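Local coordinates for carbohydrate-binding protein (Flavonifractor plautii, PDB 6N1B) that binds the blood group B trisaccharide and, as an N-acetylgalactosamine deacetylase, probably removes the acetyl group from the N-acetylgalactosamine of the A antigen, at residues H54-L60 and D120-Y125; L205-I209 and I219-N223; N256-G260 and C286-C290; W271-Q276 and Y335-Y340. All coordinates share one frame; numbering follows the deposited sequence.

Contact 1 (H54-L60 and D120-Y125); sequences HPDVVVL and DADMVY. With CA (calcium ion), chain D; CA (calcium ion), chain C.
Side by side and running the same way, H54-L60 and D120-Y125 are the innermost strands of two successive blades of a five-bladed beta-propeller, and D56 and D122 meet across them at a buried calcium ion in its central channel. D56 holds the metal with both carboxylate oxygens, OD1 at 2.4 Å and OD2 at 2.6 Å, whereas D122 uses OD1 alone. A chi1 of -160° carries the D56 carboxylate across the gap, and there OD2 also accepts a nearly straight hydrogen bond of 2.8 Å from M123 N, on the anti side and 24° out of the carboxylate plane. The calcium thus brings two acidic groups together that would otherwise probably repel, with R336 adding an N-H to D122 OD1. Instead of direct sheet bonds the backbones share waters: one donates to V57 O and M123 O and is a distant calcium ligand, another links H54 O to A121 N. At the glycan end D120 CA lies over the face of the H54 ring, 3.4 Å from its centroid, while D120 OD1 binds a second calcium ion at 2.0 Å and OD2 takes the N-H of S206. The other end is apolar. V58 CG1 lies 4.1 Å from Y125 CB, and L60 CD2 reaches Y125 CG at 3.8 Å. Strand 67-75 pairs with 54-60 and strand 131-140 with 120-125; V72 and W70 from the one and M132 from the other fill in between the blades.

Contact 2 (L205-I209 and I219-N223); sequences LSPTI and ILWAN
L205 and N223 form a hydrogen-bonded antiparallel pair at the glycan end of a beta hairpin, strands 207-212 and 217-224, the two inner strands of one propeller blade. L205 N donates to N223 O at 2.9 Å, and N223 N returns a straighter bond (170°) to L205 O, which it meets in the carbonyl plane on a lone pair. The L205 side chain leans its CB and CG over N223 O and goes on to line the glycan pocket. With its CG anti to the backbone N (chi1 -178°), N223 sends its amide on to the neighbouring blade, where ND2 donates to W271 O. Between this pair and the next, T208 with W221, the register slips by one residue in a beta bulge, where the chain turns a corner at S206. Beyond it T208 N and W221 O, then W221 N and T208 O, restore the ladder, each bond 2.9 Å long. On the opposite side of the sheet from T208 and W221, I209 CD1 packs on L220 CD1 at 3.8 Å. The indole of W221 lies with I219 CG2 against one face and gives its NE1 hydrogen to G309 O, while its benzo edge points at the backbone: CE3 comes 3.4 Å from T208 O, close to the ring plane.

Contact 3 (N256-G260 and C286-C290); sequences NGFLG and CISQC
S288 OG is the polar atom on which this contact converges: L259 sets both methyls against it, CD1 at 3.6 Å and CD2 at 3.7 Å, and F258 brings up ring carbon CE2 at 3.8 Å. All three approaches are van der Waals, and no hydrogen bond joins the two segments. S288 belongs to strand 283-291, second from the centre in a propeller blade, and the residues of 256-260 form part of the connection leading from the outer strand 253-254 of the preceding blade into this one. C286, S288 and C290 alternate along the strand with CB turned to the loop, whereas I287 and Q289 turn their CB atoms away, toward the side where strand 333-342 packs. In F258 the first torsion (chi1 -171°) turns the ring away from its own backbone N, out to C286. C286 SG approaches the F258 ring obliquely, 4.7 Å from its centroid and 68° off the ring normal, a sulfur-aromatic contact. W312 meets the same phenyl edge-to-face. Separately, F258 O accepts a hydrogen bond from T304 OG1, on strand 300-306. At the other end of the row, L259 CD1 also presses on C290 CB at 3.6 Å.

Contact 4 (W271-Q276 and Y335-Y340); sequences WHQDVQ and YRSSFY. With CA (calcium ion), chain C; CA (calcium ion), chain D; GLA (alpha-D-galactopyranose), chain B.
R336 and D274 make the close-packed middle of this contact. The guanidinium reaches over to strand 272-276, where R336 NH2 donates to Q273 O at 3.0 Å and NE adds a weak bond to the same oxygen; D274 CB lies over one guanidinium face. NH1 turns away to D56 OD1 and P55 O and NH2 also reaches D122 OD1, so the arginine ties its own strand to three others. D274 divides its carboxylate: OD1 binds the buried calcium at 2.4 Å, while OD2 takes F339 N at 3.1 Å, nearly along the C-O axis, and also a hydrogen from a calcium-bound water. Strands 272-276 and 335-340 are the innermost of two adjacent blades of the five-bladed propeller, parallel to within 6°. Toward the glycan, W271, H272 and Y335 form an aromatic cluster. W271 NE1 donates to Y335 OH at 3.0 Å, H272 ND1 to W271 O, and H272 NE2 binds the second calcium at 2.1 Å; the sugar ring oxygen GLA O5 lies at the indole edge. The far end is looser and partly exposed to solvent, the CA atoms of Q276 and Y340 standing 7.5 Å apart. There F339 (chi1 73°) turns one ring face to Q276 CG, 3.8 Å from the centroid.

Overall arrangement
From the N terminus, contact 1 comes first, bracketing the 59 residues that hold the rest of one blade and joining it to the next. Contact 2 follows in series and closes only a short turn, pairing two strands within the third blade. Contacts 3 and 4 cross, since 271-276 lies between the segments of contact 3 and 286-290 between those of contact 4; strands 269-278 and 283-291 are neighbours in one sheet, bonded through Q289 to W271 and H272. Contact 4 then binds that blade to the fifth. Contacts 1 and 4 share both calcium ions, contact 2 touches contacts 1 and 4, and contact 3 lies farther out.

Contact 1 (H54-L60 and D120-Y125)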
loop_
_atom_site.group_PDB
_atom_site.type_symbol
_atom_site.label_atom_id
_atom_site.label_comp_id
_atom_site.label_asym_id
_atom_site.label_seq_id
_atom_site.Cartn_x
_atom_site.Cartn_y
_atom_site.Cartn_z
ATOM N N HIS A 54 0.984 5.617 2.214
ATOM C CA HIS A 54 1.027 4.225 1.780
ATOM C C HIS A 54 0.250 3.240 2.677
ATOM O O HIS A 54 0.793 2.298 3.262
ATOM C CB HIS A 54 2.459 3.763 1.569
ATOM C CG HIS A 54 2.677 2.540 0.722
ATOM N ND1 HIS A 54 2.265 1.228 0.974
ATOM C CD2 HIS A 54 3.436 2.579 -0.428
ATOM C CE1 HIS A 54 2.782 0.507 -0.060
ATOM N NE2 HIS A 54 3.441 1.304 -0.888
ATOM N N PRO A 55 -1.069 3.492 2.794
ATOM C CA PRO A 55 -1.868 2.561 3.511
ATOM C C PRO A 55 -1.966 1.235 2.753
ATOM O O PRO A 55 -1.986 1.246 1.528
ATOM C CB PRO A 55 -3.242 3.206 3.613
ATOM C CG PRO A 55 -3.291 3.993 2.314
ATOM C CD PRO A 55 -1.893 4.523 2.123
ATOM N N ASP A 56 -2.287 0.171 3.501
ATOM C CA ASP A 56 -2.798 -1.067 2.921
ATOM C C ASP A 56 -3.889 -1.647 3.848
ATOM O O ASP A 56 -3.549 -1.899 5.038
ATOM C CB ASP A 56 -1.701 -2.073 2.612
ATOM C CG ASP A 56 -2.221 -3.075 1.589
ATOM O OD1 ASP A 56 -2.713 -2.668 0.516
ATOM O OD2 ASP A 56 -2.235 -4.314 1.911
ATOM N N VAL A 57 -5.097 -1.721 3.290
ATOM C CA VAL A 57 -6.213 -2.073 4.131
ATOM C C VAL A 57 -6.693 -3.482 3.804
ATOM O O VAL A 57 -6.710 -3.871 2.627
ATOM C CB VAL A 57 -7.352 -1.060 3.883
ATOM C CG1 VAL A 57 -8.591 -1.392 4.689
ATOM C CG2 VAL A 57 -6.902 0.335 4.306
ATOM N N VAL A 58 -7.030 -4.251 4.842
ATOM C CA VAL A 58 -7.649 -5.557 4.737
ATOM C C VAL A 58 -9.084 -5.440 5.290
ATOM O O VAL A 58 -9.243 -4.986 6.414
ATOM C CB VAL A 58 -6.862 -6.621 5.517
ATOM C CG1 VAL A 58 -7.618 -7.949 5.476
ATOM C CG2 VAL A 58 -5.420 -6.800 5.009
ATOM N N VAL A 59 -10.038 -5.775 4.429
ATOM C CA VAL A 59 -11.456 -5.781 4.815
ATOM C C VAL A 59 -11.956 -7.216 4.884
ATOM O O VAL A 59 -11.933 -7.895 3.870
ATOM C CB VAL A 59 -12.348 -4.944 3.838
ATOM C CG1 VAL A 59 -13.788 -4.861 4.382
ATOM C CG2 VAL A 59 -11.741 -3.572 3.660
ATOM N N LEU A 60 -12.472 -7.653 6.009
ATOM C CA LEU A 60 -12.936 -9.013 6.215
ATOM C C LEU A 60 -14.454 -9.051 6.396
ATOM O O LEU A 60 -15.025 -8.114 6.886
ATOM C CB LEU A 60 -12.290 -9.505 7.500
ATOM C CG LEU A 60 -10.823 -9.493 7.570
ATOM C CD1 LEU A 60 -10.338 -9.846 8.992
ATOM C CD2 LEU A 60 -10.121 -10.386 6.536
ATOM N N ASP A 120 6.627 1.184 2.236
ATOM C CA ASP A 120 5.864 0.344 1.294
ATOM C C ASP A 120 5.245 -0.881 1.930
ATOM O O ASP A 120 5.460 -2.055 1.426
ATOM C CB ASP A 120 6.735 -0.082 0.098
ATOM C CG ASP A 120 7.174 1.063 -0.803
ATOM O OD1 ASP A 120 6.870 2.217 -0.477
ATOM O OD2 ASP A 120 7.994 0.789 -1.698
ATOM N N ALA A 121 4.442 -0.751 2.958
ATOM C CA ALA A 121 3.806 -1.892 3.577
ATOM C C ALA A 121 2.596 -2.377 2.763
ATOM O O ALA A 121 1.818 -1.627 2.215
ATOM C CB ALA A 121 3.415 -1.608 4.977
ATOM N N ASP A 122 2.352 -3.693 2.843
ATOM C CA ASP A 122 1.162 -4.371 2.257
ATOM C C ASP A 122 0.858 -5.602 3.058
ATOM O O ASP A 122 1.814 -6.301 3.461
ATOM C CB ASP A 122 1.465 -4.717 0.776
ATOM C CG ASP A 122 0.304 -5.334 0.007
ATOM O OD1 ASP A 122 -0.589 -4.599 -0.620
ATOM O OD2 ASP A 122 0.226 -6.602 0.056
ATOM N N MET A 123 -0.419 -5.831 3.385
ATOM C CA MET A 123 -0.804 -6.893 4.333
ATOM C C MET A 123 -1.916 -7.732 3.716
ATOM O O MET A 123 -2.855 -7.244 3.080
ATOM C CB MET A 123 -1.254 -6.225 5.620
ATOM C CG MET A 123 -1.700 -7.144 6.754
ATOM S SD MET A 123 -1.794 -6.344 8.335
ATOM C CE MET A 123 -3.192 -5.285 8.071
ATOM N N VAL A 124 -1.775 -9.036 3.994
ATOM C CA VAL A 124 -2.719 -10.067 3.552
ATOM C C VAL A 124 -3.283 -10.848 4.732
ATOM O O VAL A 124 -2.530 -11.185 5.625
ATOM C CB VAL A 124 -1.976 -11.028 2.610
ATOM C CG1 VAL A 124 -2.921 -12.039 1.935
ATOM C CG2 VAL A 124 -1.326 -10.298 1.543
ATOM N N TYR A 125 -4.571 -11.150 4.671
ATOM C CA TYR A 125 -5.159 -12.146 5.566
ATOM C C TYR A 125 -4.973 -13.540 5.013
ATOM O O TYR A 125 -5.305 -13.806 3.855
ATOM C CB TYR A 125 -6.647 -11.876 5.746
ATOM C CG TYR A 125 -7.329 -12.897 6.622
ATOM C CD1 TYR A 125 -6.977 -13.017 7.940
ATOM C CD2 TYR A 125 -8.251 -13.753 6.107
ATOM C CE1 TYR A 125 -7.545 -13.922 8.779
ATOM C CE2 TYR A 125 -8.899 -14.704 6.930
ATOM C CZ TYR A 125 -8.533 -14.824 8.250
ATOM O OH TYR A 125 -9.123 -15.813 9.034
HETATM CA CA CA D . -3.009 -4.878 -0.469
HETATM CA CA CA C . 7.277 3.989 -1.219
HETATM O O HOH W 1 3.306 1.718 4.136
HETATM O O HOH W 2 -4.764 -5.647 1.537
HETATM O O HOH W 3 7.824 5.889 -1.522
HETATM O O HOH W 4 5.491 4.539 -0.150
HETATM O O HOH W 5 8.431 4.769 0.412
HETATM O O HOH W 6 9.052 3.246 -2.159
HETATM O O HOH W 7 -5.234 -4.284 -0.909
#

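Contact 2 (L205-I209 and I219-N223)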
loop_
_atom_site.group_PDB
_atom_site.type_symbol
_atom_site.label_atom_id
_atom_site.label_comp_id
_atom_site.label_asym_id
_atom_site.label_seq_id
_atom_site.Cartn_x
_atom_site.Cartn_y
_atom_site.Cartn_z
ATOM N N LEU A 205 9.951 -2.134 -5.377
ATOM C CA LEU A 205 9.133 -1.153 -4.703
ATOM C C LEU A 205 7.672 -1.533 -4.643
ATOM O O LEU A 205 7.098 -2.145 -5.542
ATOM C CB LEU A 205 9.265 0.230 -5.305
ATOM C CG LEU A 205 10.699 0.828 -5.431
ATOM C CD1 LEU A 205 10.654 2.227 -5.839
ATOM C CD2 LEU A 205 11.454 0.678 -4.093
ATOM N N SER A 206 7.044 -1.081 -3.555
ATOM C CA SER A 206 5.601 -1.259 -3.388
ATOM C C SER A 206 5.098 -2.728 -3.626
ATOM O O SER A 206 4.170 -2.927 -4.415
ATOM C CB SER A 206 4.818 -0.274 -4.283
ATOM O OG SER A 206 3.418 -0.322 -4.073
ATOM N N PRO A 207 5.743 -3.650 -2.913
ATOM C CA PRO A 207 5.207 -5.049 -3.054
ATOM C C PRO A 207 3.751 -5.169 -2.718
ATOM O O PRO A 207 3.302 -4.553 -1.713
ATOM C CB PRO A 207 6.108 -5.812 -2.035
ATOM C CG PRO A 207 6.490 -4.827 -1.022
ATOM C CD PRO A 207 6.729 -3.564 -1.830
ATOM N N THR A 208 2.984 -5.890 -3.480
ATOM C CA THR A 208 1.566 -6.057 -3.207
ATOM C C THR A 208 1.268 -7.515 -3.419
ATOM O O THR A 208 1.631 -8.082 -4.484
ATOM C CB THR A 208 0.701 -5.058 -3.993
ATOM O OG1 THR A 208 -0.673 -5.299 -3.770
ATOM C CG2 THR A 208 0.910 -5.086 -5.480
ATOM N N ILE A 209 0.610 -8.154 -2.454
ATOM C CA ILE A 209 0.391 -9.602 -2.426
ATOM C C ILE A 209 -1.073 -9.971 -2.499
ATOM O O ILE A 209 -1.909 -9.322 -1.860
ATOM C CB ILE A 209 1.067 -10.163 -1.146
ATOM C CG1 ILE A 209 2.548 -9.937 -1.087
ATOM C CG2 ILE A 209 0.765 -11.678 -1.044
ATOM C CD1 ILE A 209 3.066 -8.538 -0.679
ATOM N N ILE A 219 0.938 -14.452 -4.981
ATOM C CA ILE A 219 1.516 -13.625 -5.998
ATOM C C ILE A 219 1.944 -12.321 -5.399
ATOM O O ILE A 219 1.166 -11.705 -4.633
ATOM C CB ILE A 219 0.575 -13.417 -7.205
ATOM C CG1 ILE A 219 -0.051 -14.729 -7.663
ATOM C CG2 ILE A 219 1.297 -12.707 -8.299
ATOM C CD1 ILE A 219 -1.098 -14.597 -8.746
ATOM N N LEU A 220 3.130 -11.843 -5.744
ATOM C CA LEU A 220 3.634 -10.556 -5.271
ATOM C C LEU A 220 4.044 -9.741 -6.500
ATOM O O LEU A 220 4.843 -10.234 -7.320
ATOM C CB LEU A 220 4.811 -10.768 -4.321
ATOM C CG LEU A 220 5.464 -9.512 -3.682
ATOM C CD1 LEU A 220 6.161 -9.926 -2.364
ATOM C CD2 LEU A 220 6.447 -8.798 -4.569
ATOM N N TRP A 221 3.473 -8.553 -6.698
ATOM C CA TRP A 221 3.881 -7.631 -7.732
ATOM C C TRP A 221 4.681 -6.482 -7.122
ATOM O O TRP A 221 4.385 -6.032 -6.003
ATOM C CB TRP A 221 2.690 -7.005 -8.439
ATOM C CG TRP A 221 1.801 -7.979 -9.184
ATOM C CD1 TRP A 221 1.808 -8.266 -10.525
ATOM C CD2 TRP A 221 0.683 -8.759 -8.643
ATOM N NE1 TRP A 221 0.831 -9.160 -10.830
ATOM C CE2 TRP A 221 0.111 -9.483 -9.704
ATOM C CE3 TRP A 221 0.180 -8.959 -7.391
ATOM C CZ2 TRP A 221 -0.965 -10.330 -9.539
ATOM C CZ3 TRP A 221 -0.885 -9.813 -7.212
ATOM C CH2 TRP A 221 -1.454 -10.489 -8.254
ATOM N N ALA A 222 5.727 -6.060 -7.794
ATOM C CA ALA A 222 6.561 -4.988 -7.306
ATOM C C ALA A 222 7.081 -4.176 -8.490
ATOM O O ALA A 222 7.116 -4.678 -9.622
ATOM C CB ALA A 222 7.730 -5.510 -6.444
ATOM N N ASN A 223 7.478 -2.915 -8.235
ATOM C CA ASN A 223 8.003 -2.049 -9.305
ATOM C C ASN A 223 9.522 -2.050 -9.271
ATOM O O ASN A 223 10.170 -1.767 -8.256
ATOM C CB ASN A 223 7.440 -0.646 -9.150
ATOM C CG ASN A 223 7.862 0.288 -10.207
ATOM O OD1 ASN A 223 8.148 -0.155 -11.350
ATOM N ND2 ASN A 223 7.860 1.575 -9.921
#

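Contact 3 (N256-G260 and C286-C290)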
loop_
_atom_site.group_PDB
_atom_site.type_symbol
_atom_site.label_atom_id
_atom_site.label_comp_id
_atom_site.label_asym_id
_atom_site.label_seq_id
_atom_site.Cartn_x
_atom_site.Cartn_y
_atom_site.Cartn_z
ATOM N N ASN A 256 2.843 -7.956 -18.427
ATOM C CA ASN A 256 2.625 -7.354 -19.746
ATOM C C ASN A 256 1.464 -6.398 -19.733
ATOM O O ASN A 256 0.465 -6.669 -19.028
ATOM C CB ASN A 256 2.334 -8.434 -20.814
ATOM C CG ASN A 256 3.473 -9.423 -20.897
ATOM O OD1 ASN A 256 3.239 -10.710 -20.782
ATOM N ND2 ASN A 256 4.675 -8.955 -21.082
ATOM N N GLY A 257 1.557 -5.301 -20.450
ATOM C CA GLY A 257 0.400 -4.440 -20.634
ATOM C C GLY A 257 0.001 -3.693 -19.360
ATOM O O GLY A 257 -1.184 -3.252 -19.362
ATOM N N PHE A 258 0.848 -3.538 -18.376
ATOM C CA PHE A 258 0.417 -3.023 -17.070
ATOM C C PHE A 258 -0.281 -1.723 -17.172
ATOM O O PHE A 258 -1.404 -1.564 -16.571
ATOM C CB PHE A 258 1.638 -2.986 -16.146
ATOM C CG PHE A 258 1.297 -2.677 -14.714
ATOM C CD1 PHE A 258 0.550 -3.566 -13.975
ATOM C CD2 PHE A 258 1.673 -1.461 -14.135
ATOM C CE1 PHE A 258 0.224 -3.325 -12.646
ATOM C CE2 PHE A 258 1.341 -1.216 -12.803
ATOM C CZ PHE A 258 0.653 -2.114 -12.070
ATOM N N LEU A 259 0.276 -0.769 -17.890
ATOM C CA LEU A 259 -0.319 0.531 -18.089
ATOM C C LEU A 259 -0.330 0.904 -19.579
ATOM O O LEU A 259 0.489 0.343 -20.340
ATOM C CB LEU A 259 0.395 1.630 -17.340
ATOM C CG LEU A 259 0.288 1.514 -15.812
ATOM C CD1 LEU A 259 1.462 2.297 -15.138
ATOM C CD2 LEU A 259 -1.063 2.043 -15.296
ATOM N N GLY A 260 -1.186 1.786 -19.960
ATOM C CA GLY A 260 -1.361 2.207 -21.318
ATOM C C GLY A 260 -1.126 3.704 -21.513
ATOM O O GLY A 260 -0.276 4.295 -20.859
ATOM N N CYS A 286 -6.112 -3.631 -10.312
ATOM C CA CYS A 286 -4.977 -2.906 -9.711
ATOM C C CYS A 286 -5.215 -1.386 -9.839
ATOM O O CYS A 286 -5.637 -0.880 -10.864
ATOM C CB CYS A 286 -3.695 -3.312 -10.484
ATOM S SG CYS A 286 -2.237 -2.324 -9.979
ATOM N N ILE A 287 -4.923 -0.745 -8.694
ATOM C CA ILE A 287 -4.818 0.710 -8.693
ATOM C C ILE A 287 -3.342 1.031 -8.687
ATOM O O ILE A 287 -2.608 0.708 -7.752
ATOM C CB ILE A 287 -5.567 1.304 -7.430
ATOM C CG1 ILE A 287 -7.024 1.112 -7.578
ATOM C CG2 ILE A 287 -5.223 2.757 -7.327
ATOM C CD1 ILE A 287 -7.859 1.718 -6.458
ATOM N N SER A 288 -2.926 1.707 -9.753
ATOM C CA SER A 288 -1.518 2.086 -9.989
ATOM C C SER A 288 -1.324 3.602 -9.795
ATOM O O SER A 288 -1.996 4.388 -10.489
ATOM C CB SER A 288 -1.134 1.701 -11.441
ATOM O OG SER A 288 0.103 2.245 -11.779
ATOM N N GLN A 289 -0.433 3.965 -8.898
ATOM C CA GLN A 289 0.064 5.340 -8.842
ATOM C C GLN A 289 1.139 5.420 -9.915
ATOM O O GLN A 289 2.145 4.687 -9.866
ATOM C CB GLN A 289 0.691 5.597 -7.454
ATOM C CG GLN A 289 1.328 6.961 -7.381
ATOM C CD GLN A 289 2.289 7.133 -6.230
ATOM O OE1 GLN A 289 2.457 6.218 -5.406
ATOM N NE2 GLN A 289 3.026 8.293 -6.223
ATOM N N CYS A 290 0.898 6.273 -10.928
ATOM C CA CYS A 290 1.649 6.268 -12.173
ATOM C C CYS A 290 1.854 7.646 -12.698
ATOM O O CYS A 290 1.277 8.628 -12.162
ATOM C CB CYS A 290 1.013 5.300 -13.182
ATOM S SG CYS A 290 -0.695 5.756 -13.604
#

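Contact 4 (W271-Q276 and Y335-Y340)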
loop_
_atom_site.group_PDB
_atom_site.type_symbol
_atom_site.label_atom_id
_atom_site.label_comp_id
_atom_site.label_asym_id
_atom_site.label_seq_id
_atom_site.Cartn_x
_atom_site.Cartn_y
_atom_site.Cartn_z
ATOM N N TRP A 271 4.763 3.713 -10.560
ATOM C CA TRP A 271 5.530 4.001 -9.349
ATOM C C TRP A 271 5.228 3.047 -8.230
ATOM O O TRP A 271 6.104 2.307 -7.732
ATOM C CB TRP A 271 5.385 5.495 -8.837
ATOM C CG TRP A 271 6.193 5.759 -7.593
ATOM C CD1 TRP A 271 5.681 6.120 -6.342
ATOM C CD2 TRP A 271 7.610 5.572 -7.413
ATOM N NE1 TRP A 271 6.694 6.235 -5.470
ATOM C CE2 TRP A 271 7.901 5.935 -6.070
ATOM C CE3 TRP A 271 8.684 5.275 -8.283
ATOM C CZ2 TRP A 271 9.142 5.898 -5.535
ATOM C CZ3 TRP A 271 9.953 5.259 -7.730
ATOM C CH2 TRP A 271 10.213 5.552 -6.387
ATOM N N HIS A 272 3.970 3.008 -7.760
ATOM C CA HIS A 272 3.545 2.203 -6.629
ATOM C C HIS A 272 2.175 1.617 -7.001
ATOM O O HIS A 272 1.468 2.144 -7.866
ATOM C CB HIS A 272 3.483 3.004 -5.320
ATOM C CG HIS A 272 4.719 3.210 -4.581
ATOM N ND1 HIS A 272 5.984 3.051 -5.098
ATOM C CD2 HIS A 272 4.894 3.590 -3.281
ATOM C CE1 HIS A 272 6.880 3.280 -4.130
ATOM N NE2 HIS A 272 6.264 3.603 -3.010
ATOM N N GLN A 273 1.763 0.524 -6.341
ATOM C CA GLN A 273 0.521 -0.167 -6.754
ATOM C C GLN A 273 -0.019 -1.071 -5.647
ATOM O O GLN A 273 0.723 -1.491 -4.770
ATOM C CB GLN A 273 0.750 -1.010 -8.010
ATOM C CG GLN A 273 1.869 -2.066 -7.874
ATOM C CD GLN A 273 3.292 -1.538 -8.022
ATOM O OE1 GLN A 273 3.558 -0.665 -8.901
ATOM N NE2 GLN A 273 4.234 -2.067 -7.187
ATOM N N ASP A 274 -1.335 -1.342 -5.779
ATOM C CA ASP A 274 -2.041 -2.319 -4.919
ATOM C C ASP A 274 -2.877 -3.144 -5.906
ATOM O O ASP A 274 -3.542 -2.632 -6.783
ATOM C CB ASP A 274 -2.960 -1.610 -3.913
ATOM C CG ASP A 274 -3.623 -2.558 -2.931
ATOM O OD1 ASP A 274 -2.926 -3.519 -2.471
ATOM O OD2 ASP A 274 -4.786 -2.321 -2.551
ATOM N N VAL A 275 -2.872 -4.437 -5.628
ATOM C CA VAL A 275 -3.668 -5.422 -6.459
ATOM C C VAL A 275 -4.659 -6.167 -5.580
ATOM O O VAL A 275 -4.361 -6.507 -4.441
ATOM C CB VAL A 275 -2.749 -6.411 -7.187
ATOM C CG1 VAL A 275 -3.538 -7.415 -8.038
ATOM C CG2 VAL A 275 -1.734 -5.663 -8.052
ATOM N N GLN A 276 -5.842 -6.455 -6.138
ATOM C CA GLN A 276 -6.825 -7.347 -5.518
ATOM C C GLN A 276 -7.304 -8.357 -6.558
ATOM O O GLN A 276 -7.520 -7.984 -7.700
ATOM C CB GLN A 276 -8.035 -6.569 -5.017
ATOM C CG GLN A 276 -7.782 -5.656 -3.837
ATOM C CD GLN A 276 -7.805 -6.407 -2.564
ATOM O OE1 GLN A 276 -8.880 -6.743 -2.027
ATOM N NE2 GLN A 276 -6.600 -6.800 -2.050
ATOM N N TYR A 335 -0.643 9.570 -4.035
ATOM C CA TYR A 335 0.377 8.588 -3.682
ATOM C C TYR A 335 -0.281 7.188 -3.574
ATOM O O TYR A 335 -1.421 6.997 -3.954
ATOM C CB TYR A 335 1.146 9.030 -2.390
ATOM C CG TYR A 335 2.613 8.684 -2.412
ATOM C CD1 TYR A 335 3.457 9.519 -3.216
ATOM C CD2 TYR A 335 3.204 7.625 -1.774
ATOM C CE1 TYR A 335 4.825 9.212 -3.328
ATOM C CE2 TYR A 335 4.528 7.289 -1.887
ATOM C CZ TYR A 335 5.345 8.134 -2.704
ATOM O OH TYR A 335 6.696 7.782 -2.879
ATOM N N ARG A 336 0.497 6.215 -3.103
ATOM C CA ARG A 336 0.022 4.860 -3.143
ATOM C C ARG A 336 -1.259 4.653 -2.423
ATOM O O ARG A 336 -1.449 5.185 -1.319
ATOM C CB ARG A 336 1.141 3.946 -2.596
ATOM C CG ARG A 336 0.901 2.453 -2.891
ATOM C CD ARG A 336 0.069 1.647 -1.875
ATOM N NE ARG A 336 0.275 0.220 -2.190
ATOM C CZ ARG A 336 -0.277 -0.793 -1.510
ATOM N NH1 ARG A 336 -1.124 -0.572 -0.526
ATOM N NH2 ARG A 336 -0.050 -2.022 -1.915
ATOM N N SER A 337 -2.167 3.909 -3.024
ATOM C CA SER A 337 -3.529 3.771 -2.530
ATOM C C SER A 337 -3.881 2.306 -2.394
ATOM O O SER A 337 -3.324 1.442 -3.110
ATOM C CB SER A 337 -4.444 4.512 -3.457
ATOM O OG SER A 337 -4.066 5.923 -3.499
ATOM N N SER A 338 -4.788 1.949 -1.506
ATOM C CA SER A 338 -5.281 0.604 -1.280
ATOM C C SER A 338 -6.768 0.577 -1.499
ATOM O O SER A 338 -7.436 1.538 -1.254
ATOM C CB SER A 338 -4.877 0.187 0.126
ATOM O OG SER A 338 -5.315 -1.107 0.448
ATOM N N PHE A 339 -7.308 -0.552 -1.932
ATOM C CA PHE A 339 -8.747 -0.587 -2.182
ATOM C C PHE A 339 -9.353 -1.905 -1.801
ATOM O O PHE A 339 -8.664 -2.959 -1.698
ATOM C CB PHE A 339 -9.069 -0.264 -3.633
ATOM C CG PHE A 339 -8.750 -1.332 -4.607
ATOM C CD1 PHE A 339 -7.407 -1.591 -5.000
ATOM C CD2 PHE A 339 -9.696 -2.063 -5.142
ATOM C CE1 PHE A 339 -7.161 -2.584 -5.927
ATOM C CE2 PHE A 339 -9.476 -3.113 -6.068
ATOM C CZ PHE A 339 -8.194 -3.317 -6.461
ATOM N N TYR A 340 -10.674 -1.839 -1.673
ATOM C CA TYR A 340 -11.503 -3.076 -1.529
ATOM C C TYR A 340 -12.704 -2.881 -2.419
ATOM O O TYR A 340 -13.378 -1.821 -2.390
ATOM C CB TYR A 340 -11.959 -3.247 -0.089
ATOM C CG TYR A 340 -12.879 -4.367 0.205
ATOM C CD1 TYR A 340 -12.465 -5.689 -0.065
ATOM C CD2 TYR A 340 -14.159 -4.159 0.625
ATOM C CE1 TYR A 340 -13.326 -6.772 0.199
ATOM C CE2 TYR A 340 -14.996 -5.284 0.933
ATOM C CZ TYR A 340 -14.576 -6.537 0.639
ATOM O OH TYR A 340 -15.401 -7.626 0.870
HETATM CA CA CA C . 7.277 3.989 -1.219
HETATM CA CA CA D . -3.009 -4.878 -0.469
HETATM C C1 GLA B . 11.188 7.565 -2.530
HETATM C C2 GLA B . 10.507 6.408 -1.725
HETATM C C3 GLA B . 11.591 5.566 -1.033
HETATM C C4 GLA B . 12.676 5.053 -2.048
HETATM C C5 GLA B . 13.181 6.234 -2.934
HETATM C C6 GLA B . 13.934 5.769 -4.115
HETATM O O2 GLA B . 9.651 7.062 -0.716
HETATM O O3 GLA B . 10.926 4.368 -0.145
HETATM O O4 GLA B . 12.041 4.080 -2.791
HETATM O O5 GLA B . 12.045 6.968 -3.570
HETATM O O6 GLA B . 14.509 6.884 -4.922
HETATM O O HOH W 7 -5.234 -4.284 -0.909
HETATM O O HOH W 3 7.824 5.889 -1.522
HETATM O O HOH W 4 5.491 4.539 -0.150
HETATM O O HOH W 5 8.431 4.769 0.412
HETATM O O HOH W 6 9.052 3.246 -2.159
#